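Local structure of galactan 1,3-beta-galactosidase (7BYV) at residues R83-F88 / E139-D144; E94-F99 / V111-A116. The protein probably cleaves the beta-1,3-galactan of arabinogalactan as a family 43 exo-beta-1,3-galactanase, and carries a calcium-containing carbohydrate-binding module. The protein carries 1 engineered substitution. All coordinates share one frame; numbering follows the deposited sequence.

Contact 1. Residues R83-F88 / E139-D144. With GAL (beta-D-galactopyranose), chain C.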
loop_
_atom_site.group_PDB
_atom_site.type_symbol
_atom_site.label_atom_id
_atom_site.label_comp_id
_atom_site.label_asym_id
_atom_site.label_seq_id
_atom_site.Cartn_x
_atom_site.Cartn_y
_atom_site.Cartn_z
ATOM N N ARG A 83 -5.513 -0.314 11.044
ATOM C CA ARG A 83 -4.616 0.815 10.838
ATOM C C ARG A 83 -3.973 1.262 12.141
ATOM O O ARG A 83 -4.262 2.359 12.623
ATOM C CB ARG A 83 -5.370 1.979 10.197
ATOM C CG ARG A 83 -6.273 1.541 9.078
ATOM C CD ARG A 83 -6.726 2.682 8.153
ATOM N NE ARG A 83 -7.375 2.139 6.960
ATOM C CZ ARG A 83 -6.747 1.957 5.797
ATOM N NH1 ARG A 83 -5.472 2.312 5.685
ATOM N NH2 ARG A 83 -7.389 1.439 4.749
ATOM N N PRO A 84 -3.110 0.452 12.750
ATOM C CA PRO A 84 -2.389 0.927 13.934
ATOM C C PRO A 84 -1.419 2.041 13.560
ATOM O O PRO A 84 -0.698 1.955 12.561
ATOM C CB PRO A 84 -1.657 -0.324 14.436
ATOM C CG PRO A 84 -1.528 -1.192 13.243
ATOM C CD PRO A 84 -2.750 -0.936 12.408
ATOM N N LYS A 85 -1.427 3.098 14.362
ATOM C CA LYS A 85 -0.468 4.181 14.248
ATOM C C LYS A 85 0.233 4.330 15.587
ATOM O O LYS A 85 -0.331 3.997 16.633
ATOM C CB LYS A 85 -1.145 5.486 13.850
ATOM C CG LYS A 85 -1.926 5.377 12.577
ATOM C CD LYS A 85 -1.018 5.312 11.359
ATOM C CE LYS A 85 -1.825 4.986 10.114
ATOM N NZ LYS A 85 -2.149 3.544 10.076
ATOM N N VAL A 86 1.473 4.807 15.549
ATOM C CA VAL A 86 2.275 4.914 16.760
ATOM C C VAL A 86 3.143 6.160 16.650
ATOM O O VAL A 86 3.925 6.291 15.702
ATOM C CB VAL A 86 3.147 3.666 17.005
ATOM C CG1 VAL A 86 4.284 3.997 17.951
ATOM C CG2 VAL A 86 2.320 2.538 17.591
ATOM N N ILE A 87 2.984 7.086 17.605
ATOM C CA ILE A 87 3.914 8.186 17.808
ATOM C C ILE A 87 4.524 8.019 19.190
ATOM O O ILE A 87 3.998 7.301 20.048
ATOM C CB ILE A 87 3.256 9.572 17.688
ATOM C CG1 ILE A 87 2.022 9.625 18.590
ATOM C CG2 ILE A 87 2.930 9.902 16.235
ATOM C CD1 ILE A 87 1.334 10.936 18.552
ATOM N N PHE A 88 5.638 8.709 19.405
ATOM C CA PHE A 88 6.346 8.662 20.673
ATOM C C PHE A 88 6.046 9.925 21.466
ATOM O O PHE A 88 6.168 11.040 20.940
ATOM C CB PHE A 88 7.851 8.511 20.450
ATOM C CG PHE A 88 8.662 8.554 21.718
ATOM C CD1 PHE A 88 8.458 7.614 22.718
ATOM C CD2 PHE A 88 9.617 9.544 21.913
ATOM C CE1 PHE A 88 9.207 7.640 23.880
ATOM C CE2 PHE A 88 10.366 9.592 23.083
ATOM C CZ PHE A 88 10.163 8.641 24.069
ATOM N N GLU A 139 -8.689 5.841 10.471
ATOM C CA GLU A 139 -8.027 6.916 11.182
ATOM C C GLU A 139 -6.540 6.886 10.889
ATOM O O GLU A 139 -6.029 5.977 10.230
ATOM C CB GLU A 139 -8.267 6.852 12.696
ATOM C CG GLU A 139 -8.103 5.497 13.316
ATOM C CD GLU A 139 -6.694 4.952 13.184
ATOM O OE1 GLU A 139 -5.732 5.691 13.493
ATOM O OE2 GLU A 139 -6.551 3.785 12.759
ATOM N N SER A 140 -5.859 7.897 11.428
ATOM C CA SER A 140 -4.421 8.109 11.335
ATOM C C SER A 140 -4.022 9.121 12.405
ATOM O O SER A 140 -4.858 9.860 12.928
ATOM C CB SER A 140 -4.009 8.605 9.944
ATOM O OG SER A 140 -2.597 8.656 9.836
ATOM N N ILE A 141 -2.732 9.141 12.727
ATOM C CA ILE A 141 -2.178 10.055 13.718
ATOM C C ILE A 141 -1.108 10.876 13.030
ATOM O O ILE A 141 -0.197 10.317 12.409
ATOM C CB ILE A 141 -1.579 9.305 14.921
ATOM C CG1 ILE A 141 -2.634 8.449 15.643
ATOM C CG2 ILE A 141 -0.932 10.271 15.849
ATOM C CD1 ILE A 141 -3.776 9.235 16.245
ATOM N N PHE A 142 -1.217 12.191 13.119
ATOM C CA PHE A 142 -0.174 13.066 12.620
ATOM C C PHE A 142 0.529 13.673 13.811
ATOM O O PHE A 142 -0.127 14.201 14.713
ATOM C CB PHE A 142 -0.719 14.180 11.730
ATOM C CG PHE A 142 0.332 15.165 11.303
ATOM C CD1 PHE A 142 1.364 14.774 10.475
ATOM C CD2 PHE A 142 0.299 16.477 11.752
ATOM C CE1 PHE A 142 2.346 15.676 10.085
ATOM C CE2 PHE A 142 1.283 17.396 11.361
ATOM C CZ PHE A 142 2.308 16.988 10.526
ATOM N N GLN A 143 1.852 13.605 13.812
ATOM C CA GLN A 143 2.658 14.273 14.822
ATOM C C GLN A 143 3.265 15.508 14.187
ATOM O O GLN A 143 4.105 15.395 13.294
ATOM C CB GLN A 143 3.741 13.356 15.361
ATOM C CG GLN A 143 4.459 13.936 16.533
ATOM C CD GLN A 143 5.321 12.914 17.189
ATOM O OE1 GLN A 143 5.100 12.554 18.344
ATOM N NE2 GLN A 143 6.306 12.405 16.446
ATOM N N ASP A 144 2.828 16.685 14.625
ATOM C CA ASP A 144 3.408 17.908 14.097
ATOM C C ASP A 144 4.832 18.063 14.614
ATOM O O ASP A 144 5.273 17.361 15.529
ATOM C CB ASP A 144 2.559 19.120 14.477
ATOM C CG ASP A 144 2.507 20.164 13.367
ATOM O OD1 ASP A 144 3.448 20.188 12.546
ATOM O OD2 ASP A 144 1.532 20.956 13.304
HETATM C C1 GAL C . -12.720 0.041 4.145
HETATM C C2 GAL C . -11.367 0.312 4.939
HETATM C C3 GAL C . -10.623 -0.955 5.295
HETATM C C4 GAL C . -11.619 -1.994 5.845
HETATM C C5 GAL C . -12.588 -2.423 4.696
HETATM C C6 GAL C . -13.954 -3.051 5.117
HETATM O O2 GAL C . -10.455 1.141 4.261
HETATM O O3 GAL C . -9.661 -0.665 6.310
HETATM O O4 GAL C . -12.342 -1.460 6.987
HETATM O O5 GAL C . -12.875 -1.348 3.707
HETATM O O6 GAL C . -14.809 -3.274 3.982
#
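Ile87 packs on Ile141 where the innermost strands of two adjacent blades of the five-bladed beta-propeller of family GH43 run side by side. The strands are nearly parallel, 16° apart, but their axes come no closer than 6.7 Å and no clear hydrogen bond joins them, so side chains fill the interface. The two isoleucines cross at about a right angle, Ile87 CD1 lying 3.6 Å from Ile141 CG2, while Ile87 CG2 reaches Gln143 CB. Lys85 adds its aliphatic part: CB rests 3.8 Å from Ile141 CG1, and bends at chi2 and chi4 carry the chain past Ser140 OG. Lys85 NZ then donates to Pro84 O from above the carbonyl plane, at 3.3 Å, and to Ala23 O. At the polar end, Glu139 folds back on itself (chi1 46°, chi2 62°), which brings OE2 within 2.7 Å of Arg83 O. Arg83 sends its extended chain to the galactose site, where Asp138 makes a long, weak ion pair with NE and, like Glu82, hydrogen-bonds the bound galactose. The sugar's O2 sits at the guanidinium edge, accepting from Arg83 NH2 at 3.1 Å; the bond from NH2 to O3 is weak, at 3.5 Å.

Contact 2. Residues E94-F99 / V111-A116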
loop_
_atom_site.group_PDB
_atom_site.type_symbol
_atom_site.label_atom_id
_atom_site.label_comp_id
_atom_site.label_asym_id
_atom_site.label_seq_id
_atom_site.Cartn_x
_atom_site.Cartn_y
_atom_site.Cartn_z
ATOM N N GLU A 94 6.873 7.669 26.279
ATOM C CA GLU A 94 5.863 6.624 26.151
ATOM C C GLU A 94 5.389 6.528 24.710
ATOM O O GLU A 94 5.197 7.545 24.037
ATOM C CB GLU A 94 4.680 6.916 27.069
ATOM C CG GLU A 94 3.561 5.917 27.046
ATOM C CD GLU A 94 2.412 6.352 27.958
ATOM O OE1 GLU A 94 1.865 5.494 28.702
ATOM O OE2 GLU A 94 2.066 7.566 27.940
ATOM N N TYR A 95 5.211 5.299 24.239
ATOM C CA TYR A 95 4.778 5.045 22.874
ATOM C C TYR A 95 3.279 4.777 22.888
ATOM O O TYR A 95 2.813 3.831 23.533
ATOM C CB TYR A 95 5.554 3.878 22.264
ATOM C CG TYR A 95 7.033 4.175 22.105
ATOM C CD1 TYR A 95 7.513 4.850 20.985
ATOM C CD2 TYR A 95 7.949 3.786 23.079
ATOM C CE1 TYR A 95 8.867 5.117 20.830
ATOM C CE2 TYR A 95 9.296 4.052 22.936
ATOM C CZ TYR A 95 9.752 4.723 21.818
ATOM O OH TYR A 95 11.097 4.991 21.689
ATOM N N VAL A 96 2.522 5.627 22.207
ATOM C CA VAL A 96 1.068 5.572 22.240
ATOM C C VAL A 96 0.585 5.115 20.880
ATOM O O VAL A 96 0.927 5.722 19.858
ATOM C CB VAL A 96 0.459 6.932 22.622
ATOM C CG1 VAL A 96 -1.041 6.784 22.910
ATOM C CG2 VAL A 96 1.191 7.505 23.825
ATOM N N MET A 97 -0.205 4.049 20.871
ATOM C CA MET A 97 -0.712 3.443 19.654
ATOM C C MET A 97 -2.194 3.760 19.521
ATOM O O MET A 97 -2.962 3.579 20.475
ATOM C CB MET A 97 -0.491 1.927 19.658
ATOM C CG MET A 97 -1.205 1.187 18.532
ATOM S SD MET A 97 -1.237 -0.608 18.723
ATOM C CE MET A 97 0.530 -0.929 18.716
ATOM N N TRP A 98 -2.590 4.237 18.347
ATOM C CA TRP A 98 -3.992 4.443 18.026
ATOM C C TRP A 98 -4.388 3.471 16.929
ATOM O O TRP A 98 -3.570 3.094 16.081
ATOM C CB TRP A 98 -4.262 5.888 17.583
ATOM C CG TRP A 98 -4.097 6.851 18.707
ATOM C CD1 TRP A 98 -2.956 7.090 19.414
ATOM C CD2 TRP A 98 -5.103 7.687 19.278
ATOM N NE1 TRP A 98 -3.189 8.022 20.376
ATOM C CE2 TRP A 98 -4.504 8.408 20.317
ATOM C CE3 TRP A 98 -6.452 7.904 19.005
ATOM C CZ2 TRP A 98 -5.211 9.326 21.094
ATOM C CZ3 TRP A 98 -7.152 8.803 19.776
ATOM C CH2 TRP A 98 -6.532 9.505 20.810
ATOM N N PHE A 99 -5.649 3.059 16.960
ATOM C CA PHE A 99 -6.146 2.174 15.921
ATOM C C PHE A 99 -7.652 2.337 15.811
ATOM O O PHE A 99 -8.316 2.863 16.707
ATOM C CB PHE A 99 -5.776 0.705 16.192
ATOM C CG PHE A 99 -6.224 0.189 17.545
ATOM C CD1 PHE A 99 -5.400 0.314 18.657
ATOM C CD2 PHE A 99 -7.462 -0.424 17.695
ATOM C CE1 PHE A 99 -5.805 -0.150 19.894
ATOM C CE2 PHE A 99 -7.874 -0.898 18.930
ATOM C CZ PHE A 99 -7.038 -0.760 20.030
ATOM N N VAL A 111 -12.261 4.524 18.321
ATOM C CA VAL A 111 -10.816 4.486 18.349
ATOM C C VAL A 111 -10.420 3.622 19.528
ATOM O O VAL A 111 -11.191 3.443 20.471
ATOM C CB VAL A 111 -10.237 5.908 18.453
ATOM C CG1 VAL A 111 -8.831 5.861 18.878
ATOM C CG2 VAL A 111 -10.308 6.578 17.119
ATOM N N GLY A 112 -9.243 3.025 19.445
ATOM C CA GLY A 112 -8.645 2.366 20.583
ATOM C C GLY A 112 -7.257 2.913 20.830
ATOM O O GLY A 112 -6.564 3.357 19.915
ATOM N N VAL A 113 -6.870 2.897 22.100
ATOM C CA VAL A 113 -5.556 3.360 22.508
ATOM C C VAL A 113 -4.886 2.247 23.299
ATOM O O VAL A 113 -5.543 1.375 23.872
ATOM C CB VAL A 113 -5.639 4.676 23.323
ATOM C CG1 VAL A 113 -4.272 5.298 23.497
ATOM C CG2 VAL A 113 -6.536 5.669 22.615
ATOM N N ALA A 114 -3.565 2.252 23.267
ATOM C CA ALA A 114 -2.734 1.337 24.021
ATOM C C ALA A 114 -1.388 2.029 24.172
ATOM O O ALA A 114 -1.030 2.874 23.342
ATOM C CB ALA A 114 -2.603 -0.015 23.309
ATOM N N THR A 115 -0.659 1.700 25.243
ATOM C CA THR A 115 0.642 2.321 25.478
ATOM C C THR A 115 1.692 1.264 25.775
ATOM O O THR A 115 1.375 0.110 26.088
ATOM C CB THR A 115 0.607 3.330 26.635
ATOM O OG1 THR A 115 0.067 2.701 27.804
ATOM C CG2 THR A 115 -0.259 4.527 26.273
ATOM N N ALA A 116 2.954 1.684 25.678
ATOM C CA ALA A 116 4.102 0.841 26.000
ATOM C C ALA A 116 5.339 1.723 26.058
ATOM O O ALA A 116 5.370 2.810 25.469
ATOM C CB ALA A 116 4.295 -0.293 24.982
#
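Phe99 lays its ring over Gly112, its partner in a hydrogen-bonded pair of the antiparallel hairpin formed by 94-99 and 111-116. With chi1 at 55°, CG stands between the backbone N and the carbonyl carbon, and the ring swings across to the opposing strand. Gly112 CA lies 3.8 Å from the Phe99 ring centroid and 20° off the normal, a CH-pi contact. An alanine in place of Phe99 would probably leave Gly112 without its aromatic cover and open a gap against Tyr125 and Val81. At the far end Ala116 closes the pairing: Tyr95 N donates to Ala116 O at 2.8 Å, and Ala116 N returns a bond to Tyr95 O at 3.0 Å. Ala116 O also lies in plane at the edge of the Tyr95 ring. On the face bearing Val96, Trp98 and Val113, the Val113 methyls divide their work. Val113 CG2 sits 4.0 Å from the centroid of the Trp98 six-membered ring, only 4° off its normal, and Val113 CG1 meets Val96 CG1 at 3.6 Å. The hairpin occupies the middle of a four-stranded blade, with strand 80-89 bonded to 94-102 and strand 124-129 to 110-116.

Overall arrangement
Contacts 1 and 2 have centres about 9 Å apart and lie on the same side of the chain's centre. Along the chain the order is 83-88, 94-99, 111-116, 139-144, so contact 2 falls between the two halves of contact 1. The first three segments belong to one antiparallel sheet, whereas 139-144 begins the next; contact 2 therefore builds a propeller blade internally, and contact 1 joins that blade to its successor. Strand 80-89 links them: Lys85 N lies 2.7 Å from Trp98 O and Ile87 O 3.1 Å from Val96 N, both probable hydrogen bonds. Through this strand, the blade carrying the hairpin also presents Arg83 to the galactose.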